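Long-range contact in alkaline phosphatase D (Bacillus subtilis, PDB 2YEQ), which hydrolyses phosphate esters, acting as a phosphodiesterase whose active site contains iron and calcium: residues E175-H186 against R234-H245. Numbering follows the deposited sequence.
Sequences EIITLQDYRNRH and RRAAAYQAYYEH. With NA (sodium ion), chain B; PE5 (3,6,9,12,15,18,21,24-octaoxahexacosan-1-ol), chain J; EDO (1,2-ethanediol), chain O; EDO (1,2-ethanediol), chain C.
Tyr182 and Ala241 mesh, CB to CB at 3.5 Å, where helix 179-186 packs knobs-into-holes on helix 234-245 in the calcineurin-like phosphatase domain, their axes 8.3 Å apart and crossing at -36°. Tyr182 drops into a hole lined by Arg234, Ala237, Ala238 and Ala241; alanines suit this surface because they leave room for a ring, and Ala238 CB makes a CH-pi contact over one face, with Ile176 CG1 covering the opposite one. Arg234, extended from CG to NE, is long enough to reach both Tyr182 and, in the preceding loop, Glu175: NE donates to Tyr182 OH (2.9 Å), which also bonds Val213 O, and NH2 donates to Glu175 OE2 at 2.8 Å in a salt bridge, while Ile177 CD1 lies over the guanidinium. Glu175 also binds a sodium ion, completed by Glu214, Gln517 and waters. A leucine in place of Arg234 would probably leave Tyr182 OH without the N-H it accepts and Glu175 without its guanidinium partner. Farther along, Arg183 forms a two-pronged, side-on salt bridge with Glu244 (NE to OE1, NH2 to OE2), the planes 27° apart; Gln240 NE2 also donates to OE2, from the other face of the carboxylate than Arg183 NH2. Finally, His186 CB sits 3.5 Å from the centroid of the His245 ring, whose ND1 donates to Ala241 O.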
loop_
_atom_site.group_PDB
_atom_site.type_symbol
_atom_site.label_atom_id
_atom_site.label_comp_id
_atom_site.label_asym_id
_atom_site.label_seq_id
_atom_site.Cartn_x
_atom_site.Cartn_y
_atom_site.Cartn_z
ATOM N N GLU A 175 3.375 21.774 -4.513
ATOM C CA GLU A 175 2.578 20.938 -3.625
ATOM C C GLU A 175 1.122 20.961 -4.029
ATOM O O GLU A 175 0.536 22.040 -4.218
ATOM C CB GLU A 175 2.731 21.375 -2.154
ATOM C CG GLU A 175 1.909 20.484 -1.197
ATOM C CD GLU A 175 2.131 20.769 0.290
ATOM O OE1 GLU A 175 2.828 21.743 0.618
ATOM O OE2 GLU A 175 1.586 20.028 1.148
ATOM N N ILE A 176 0.529 19.770 -4.111
ATOM C CA ILE A 176 -0.787 19.583 -4.653
ATOM C C ILE A 176 -1.912 19.850 -3.648
ATOM O O ILE A 176 -1.872 19.374 -2.512
ATOM C CB ILE A 176 -0.930 18.191 -5.313
ATOM C CG1 ILE A 176 -0.718 17.042 -4.310
ATOM C CG2 ILE A 176 0.100 18.091 -6.451
ATOM C CD1 ILE A 176 -0.810 15.607 -4.990
ATOM N N ILE A 177 -2.904 20.631 -4.081
ATOM C CA ILE A 177 -3.976 21.117 -3.204
ATOM C C ILE A 177 -5.345 20.856 -3.768
ATOM O O ILE A 177 -6.225 20.378 -3.061
ATOM C CB ILE A 177 -3.851 22.643 -2.967
ATOM C CG1 ILE A 177 -2.501 22.971 -2.325
ATOM C CG2 ILE A 177 -5.043 23.166 -2.125
ATOM C CD1 ILE A 177 -2.277 22.272 -1.006
ATOM N N THR A 178 -5.551 21.188 -5.035
ATOM C CA THR A 178 -6.876 21.075 -5.652
ATOM C C THR A 178 -7.089 19.715 -6.298
ATOM O O THR A 178 -6.134 18.960 -6.538
ATOM C CB THR A 178 -7.032 22.097 -6.782
ATOM O OG1 THR A 178 -6.086 21.778 -7.782
ATOM C CG2 THR A 178 -6.771 23.540 -6.297
ATOM N N LEU A 179 -8.334 19.423 -6.622
ATOM C CA LEU A 179 -8.681 18.219 -7.339
ATOM C C LEU A 179 -7.832 18.050 -8.598
ATOM O O LEU A 179 -7.301 16.958 -8.858
ATOM C CB LEU A 179 -10.169 18.185 -7.662
ATOM C CG LEU A 179 -10.698 16.981 -8.453
ATOM C CD1 LEU A 179 -10.463 15.637 -7.741
ATOM C CD2 LEU A 179 -12.167 17.186 -8.772
ATOM N N GLN A 180 -7.667 19.118 -9.367
ATOM C CA GLN A 180 -6.894 19.020 -10.596
ATOM C C GLN A 180 -5.430 18.719 -10.271
ATOM O O GLN A 180 -4.809 17.919 -10.944
ATOM C CB GLN A 180 -7.049 20.301 -11.458
ATOM C CG GLN A 180 -7.070 20.063 -12.963
ATOM C CD GLN A 180 -7.977 18.904 -13.412
ATOM O OE1 GLN A 180 -9.140 18.814 -13.025
ATOM N NE2 GLN A 180 -7.420 17.994 -14.205
ATOM N N ASP A 181 -4.877 19.372 -9.253
ATOM C CA ASP A 181 -3.520 19.109 -8.803
ATOM C C ASP A 181 -3.328 17.586 -8.473
ATOM O O ASP A 181 -2.339 16.985 -8.879
ATOM C CB ASP A 181 -3.176 19.881 -7.526
ATOM C CG ASP A 181 -3.098 21.403 -7.694
ATOM O OD1 ASP A 181 -2.947 21.924 -8.818
ATOM O OD2 ASP A 181 -3.125 22.077 -6.632
ATOM N N TYR A 182 -4.267 17.017 -7.733
ATOM C CA TYR A 182 -4.204 15.596 -7.344
ATOM C C TYR A 182 -4.357 14.663 -8.534
ATOM O O TYR A 182 -3.680 13.634 -8.620
ATOM C CB TYR A 182 -5.256 15.252 -6.260
ATOM C CG TYR A 182 -4.777 15.610 -4.887
ATOM C CD1 TYR A 182 -3.977 14.727 -4.153
ATOM C CD2 TYR A 182 -5.111 16.838 -4.305
ATOM C CE1 TYR A 182 -3.500 15.066 -2.881
ATOM C CE2 TYR A 182 -4.642 17.194 -3.047
ATOM C CZ TYR A 182 -3.845 16.306 -2.329
ATOM O OH TYR A 182 -3.402 16.669 -1.083
ATOM N N ARG A 183 -5.262 15.002 -9.437
ATOM C CA ARG A 183 -5.461 14.220 -10.659
ATOM C C ARG A 183 -4.180 14.184 -11.494
ATOM O O ARG A 183 -3.772 13.103 -11.978
ATOM C CB ARG A 183 -6.607 14.786 -11.487
ATOM C CG ARG A 183 -7.976 14.497 -10.970
ATOM C CD ARG A 183 -9.005 15.364 -11.724
ATOM N NE ARG A 183 -10.361 14.908 -11.510
ATOM C CZ ARG A 183 -11.443 15.537 -11.943
ATOM N NH1 ARG A 183 -11.343 16.676 -12.618
ATOM N NH2 ARG A 183 -12.620 15.012 -11.732
ATOM N N ASN A 184 -3.541 15.345 -11.641
ATOM C CA ASN A 184 -2.322 15.439 -12.410
ATOM C C ASN A 184 -1.162 14.694 -11.753
ATOM O O ASN A 184 -0.313 14.097 -12.435
ATOM C CB ASN A 184 -1.954 16.903 -12.704
ATOM C CG ASN A 184 -2.929 17.565 -13.673
ATOM O OD1 ASN A 184 -3.695 16.875 -14.348
ATOM N ND2 ASN A 184 -2.928 18.904 -13.717
ATOM N N ARG A 185 -1.111 14.714 -10.425
ATOM C CA ARG A 185 -0.061 13.972 -9.737
ATOM C C ARG A 185 -0.294 12.455 -9.916
ATOM O O ARG A 185 0.667 11.728 -10.164
ATOM C CB ARG A 185 -0.032 14.316 -8.255
ATOM C CG ARG A 185 1.056 13.620 -7.467
ATOM C CD ARG A 185 2.431 13.982 -7.917
ATOM N NE ARG A 185 2.710 15.415 -8.083
ATOM C CZ ARG A 185 3.222 16.231 -7.168
ATOM N NH1 ARG A 185 3.483 15.797 -5.930
ATOM N NH2 ARG A 185 3.481 17.510 -7.499
ATOM N N HIS A 186 -1.529 11.985 -9.762
ATOM C CA HIS A 186 -1.848 10.560 -10.065
ATOM C C HIS A 186 -1.444 10.194 -11.497
ATOM O O HIS A 186 -0.877 9.136 -11.734
ATOM C CB HIS A 186 -3.311 10.183 -9.845
ATOM C CG HIS A 186 -3.641 9.847 -8.420
ATOM N ND1 HIS A 186 -3.777 8.610 -7.840
ATOM C CD2 HIS A 186 -3.809 10.699 -7.427
ATOM C CE1 HIS A 186 -4.072 8.763 -6.546
ATOM N NE2 HIS A 186 -4.055 10.028 -6.269
ATOM N N ARG A 234 -8.984 19.728 1.047
ATOM C CA ARG A 234 -7.897 18.981 0.450
ATOM C C ARG A 234 -8.131 17.455 0.488
ATOM O O ARG A 234 -7.886 16.753 -0.492
ATOM C CB ARG A 234 -6.624 19.347 1.162
ATOM C CG ARG A 234 -5.411 18.970 0.447
ATOM C CD ARG A 234 -4.236 19.443 1.186
ATOM N NE ARG A 234 -3.030 19.031 0.511
ATOM C CZ ARG A 234 -1.807 19.327 0.890
ATOM N NH1 ARG A 234 -1.578 20.089 1.954
ATOM N NH2 ARG A 234 -0.793 18.873 0.176
ATOM N N ARG A 235 -8.658 16.951 1.601
ATOM C CA ARG A 235 -8.954 15.538 1.710
ATOM C C ARG A 235 -10.045 15.103 0.743
ATOM O O ARG A 235 -9.947 14.027 0.142
ATOM C CB ARG A 235 -9.331 15.138 3.146
ATOM C CG ARG A 235 -9.179 13.648 3.404
ATOM C CD ARG A 235 -9.443 13.282 4.855
ATOM N NE ARG A 235 -10.829 12.895 5.107
ATOM C CZ ARG A 235 -11.259 12.370 6.251
ATOM N NH1 ARG A 235 -10.413 12.221 7.254
ATOM N NH2 ARG A 235 -12.522 12.021 6.402
ATOM N N ALA A 236 -11.066 15.926 0.559
ATOM C CA ALA A 236 -12.092 15.649 -0.425
ATOM C C ALA A 236 -11.524 15.555 -1.860
ATOM O O ALA A 236 -11.895 14.655 -2.608
ATOM C CB ALA A 236 -13.253 16.707 -0.354
ATOM N N ALA A 237 -10.650 16.480 -2.223
ATOM C CA ALA A 237 -9.988 16.481 -3.532
ATOM C C ALA A 237 -9.106 15.224 -3.715
ATOM O O ALA A 237 -9.176 14.564 -4.748
ATOM C CB ALA A 237 -9.154 17.719 -3.692
ATOM N N ALA A 238 -8.289 14.927 -2.705
ATOM C CA ALA A 238 -7.383 13.771 -2.712
ATOM C C ALA A 238 -8.119 12.455 -2.795
ATOM O O ALA A 238 -7.731 11.564 -3.549
ATOM C CB ALA A 238 -6.498 13.788 -1.469
ATOM N N TYR A 239 -9.173 12.312 -1.999
ATOM C CA TYR A 239 -9.962 11.087 -2.016
ATOM C C TYR A 239 -10.671 10.860 -3.348
ATOM O O TYR A 239 -10.728 9.709 -3.830
ATOM C CB TYR A 239 -10.969 11.051 -0.862
ATOM C CG TYR A 239 -10.411 10.751 0.527
ATOM C CD1 TYR A 239 -9.055 10.604 0.758
ATOM C CD2 TYR A 239 -11.272 10.590 1.603
ATOM C CE1 TYR A 239 -8.562 10.303 2.052
ATOM C CE2 TYR A 239 -10.806 10.287 2.875
ATOM C CZ TYR A 239 -9.459 10.161 3.100
ATOM O OH TYR A 239 -8.980 9.867 4.365
ATOM N N GLN A 240 -11.224 11.930 -3.936
ATOM C CA GLN A 240 -11.860 11.834 -5.252
ATOM C C GLN A 240 -10.832 11.391 -6.316
ATOM O O GLN A 240 -11.108 10.480 -7.091
ATOM C CB GLN A 240 -12.525 13.158 -5.695
ATOM C CG GLN A 240 -13.268 12.986 -7.045
ATOM C CD GLN A 240 -14.207 14.142 -7.421
ATOM O OE1 GLN A 240 -14.793 14.820 -6.561
ATOM N NE2 GLN A 240 -14.397 14.328 -8.724
ATOM N N ALA A 241 -9.673 12.030 -6.343
ATOM C CA ALA A 241 -8.615 11.697 -7.318
ATOM C C ALA A 241 -8.138 10.255 -7.148
ATOM O O ALA A 241 -7.834 9.572 -8.142
ATOM C CB ALA A 241 -7.445 12.624 -7.203
ATOM N N TYR A 242 -8.103 9.785 -5.899
ATOM C CA TYR A 242 -7.715 8.401 -5.619
ATOM C C TYR A 242 -8.738 7.438 -6.198
ATOM O O TYR A 242 -8.392 6.526 -6.934
ATOM C CB TYR A 242 -7.576 8.198 -4.116
ATOM C CG TYR A 242 -6.982 6.878 -3.687
ATOM C CD1 TYR A 242 -5.620 6.720 -3.570
ATOM C CD2 TYR A 242 -7.797 5.814 -3.332
ATOM C CE1 TYR A 242 -5.065 5.490 -3.158
ATOM C CE2 TYR A 242 -7.258 4.605 -2.893
ATOM C CZ TYR A 242 -5.902 4.462 -2.802
ATOM O OH TYR A 242 -5.389 3.264 -2.355
ATOM N N TYR A 243 -10.014 7.659 -5.887
ATOM C CA TYR A 243 -11.069 6.882 -6.474
ATOM C C TYR A 243 -10.953 6.850 -8.013
ATOM O O TYR A 243 -11.040 5.778 -8.612
ATOM C CB TYR A 243 -12.473 7.384 -6.070
ATOM C CG TYR A 243 -13.554 6.652 -6.813
ATOM C CD1 TYR A 243 -13.989 5.393 -6.392
ATOM C CD2 TYR A 243 -14.089 7.165 -7.998
ATOM C CE1 TYR A 243 -14.948 4.693 -7.095
ATOM C CE2 TYR A 243 -15.040 6.465 -8.707
ATOM C CZ TYR A 243 -15.470 5.220 -8.255
ATOM O OH TYR A 243 -16.431 4.517 -8.958
ATOM N N GLU A 244 -10.814 8.026 -8.627
ATOM C CA GLU A 244 -10.774 8.142 -10.089
ATOM C C GLU A 244 -9.651 7.271 -10.669
ATOM O O GLU A 244 -9.776 6.790 -11.775
ATOM C CB GLU A 244 -10.615 9.611 -10.517
ATOM C CG GLU A 244 -11.888 10.434 -10.246
ATOM C CD GLU A 244 -11.736 11.927 -10.368
ATOM O OE1 GLU A 244 -10.588 12.411 -10.427
ATOM O OE2 GLU A 244 -12.798 12.626 -10.381
ATOM N N HIS A 245 -8.563 7.078 -9.929
ATOM C CA HIS A 245 -7.411 6.364 -10.462
ATOM C C HIS A 245 -7.228 4.936 -9.952
ATOM O O HIS A 245 -6.275 4.278 -10.325
ATOM C CB HIS A 245 -6.133 7.178 -10.266
ATOM C CG HIS A 245 -6.113 8.417 -11.096
ATOM N ND1 HIS A 245 -6.769 9.566 -10.717
ATOM C CD2 HIS A 245 -5.589 8.658 -12.322
ATOM C CE1 HIS A 245 -6.632 10.471 -11.673
ATOM N NE2 HIS A 245 -5.919 9.945 -12.652
HETATM NA NA NA B . 2.649 20.281 3.092
HETATM C C48 PE5 J . -5.523 27.162 0.216
HETATM C C50 PE5 J . -4.028 26.825 0.205
HETATM O O1 PE5 J . -3.679 25.781 1.136
HETATM C C1 PE5 J . -4.668 24.740 1.291
HETATM C C2 PE5 J . -4.108 23.503 2.017
HETATM O O2 PE5 J . -2.910 23.775 2.751
HETATM C C1 EDO O . -4.950 24.946 -9.030
HETATM O O1 EDO O . -3.520 24.779 -9.004
HETATM C C2 EDO O . -5.613 23.900 -9.930
HETATM O O2 EDO O . -7.026 23.844 -9.699
HETATM C C1 EDO C . -3.098 21.450 -11.739
HETATM O O1 EDO C . -3.620 22.712 -12.198
HETATM C C2 EDO C . -1.579 21.486 -11.530
HETATM O O2 EDO C . -0.971 20.237 -11.886
HETATM O O HOH W 1 -4.972 11.005 -3.738
HETATM O O HOH W 2 1.772 22.273 3.478
HETATM O O HOH W 3 3.354 20.093 5.259
HETATM O O HOH W 4 3.549 18.241 2.787
#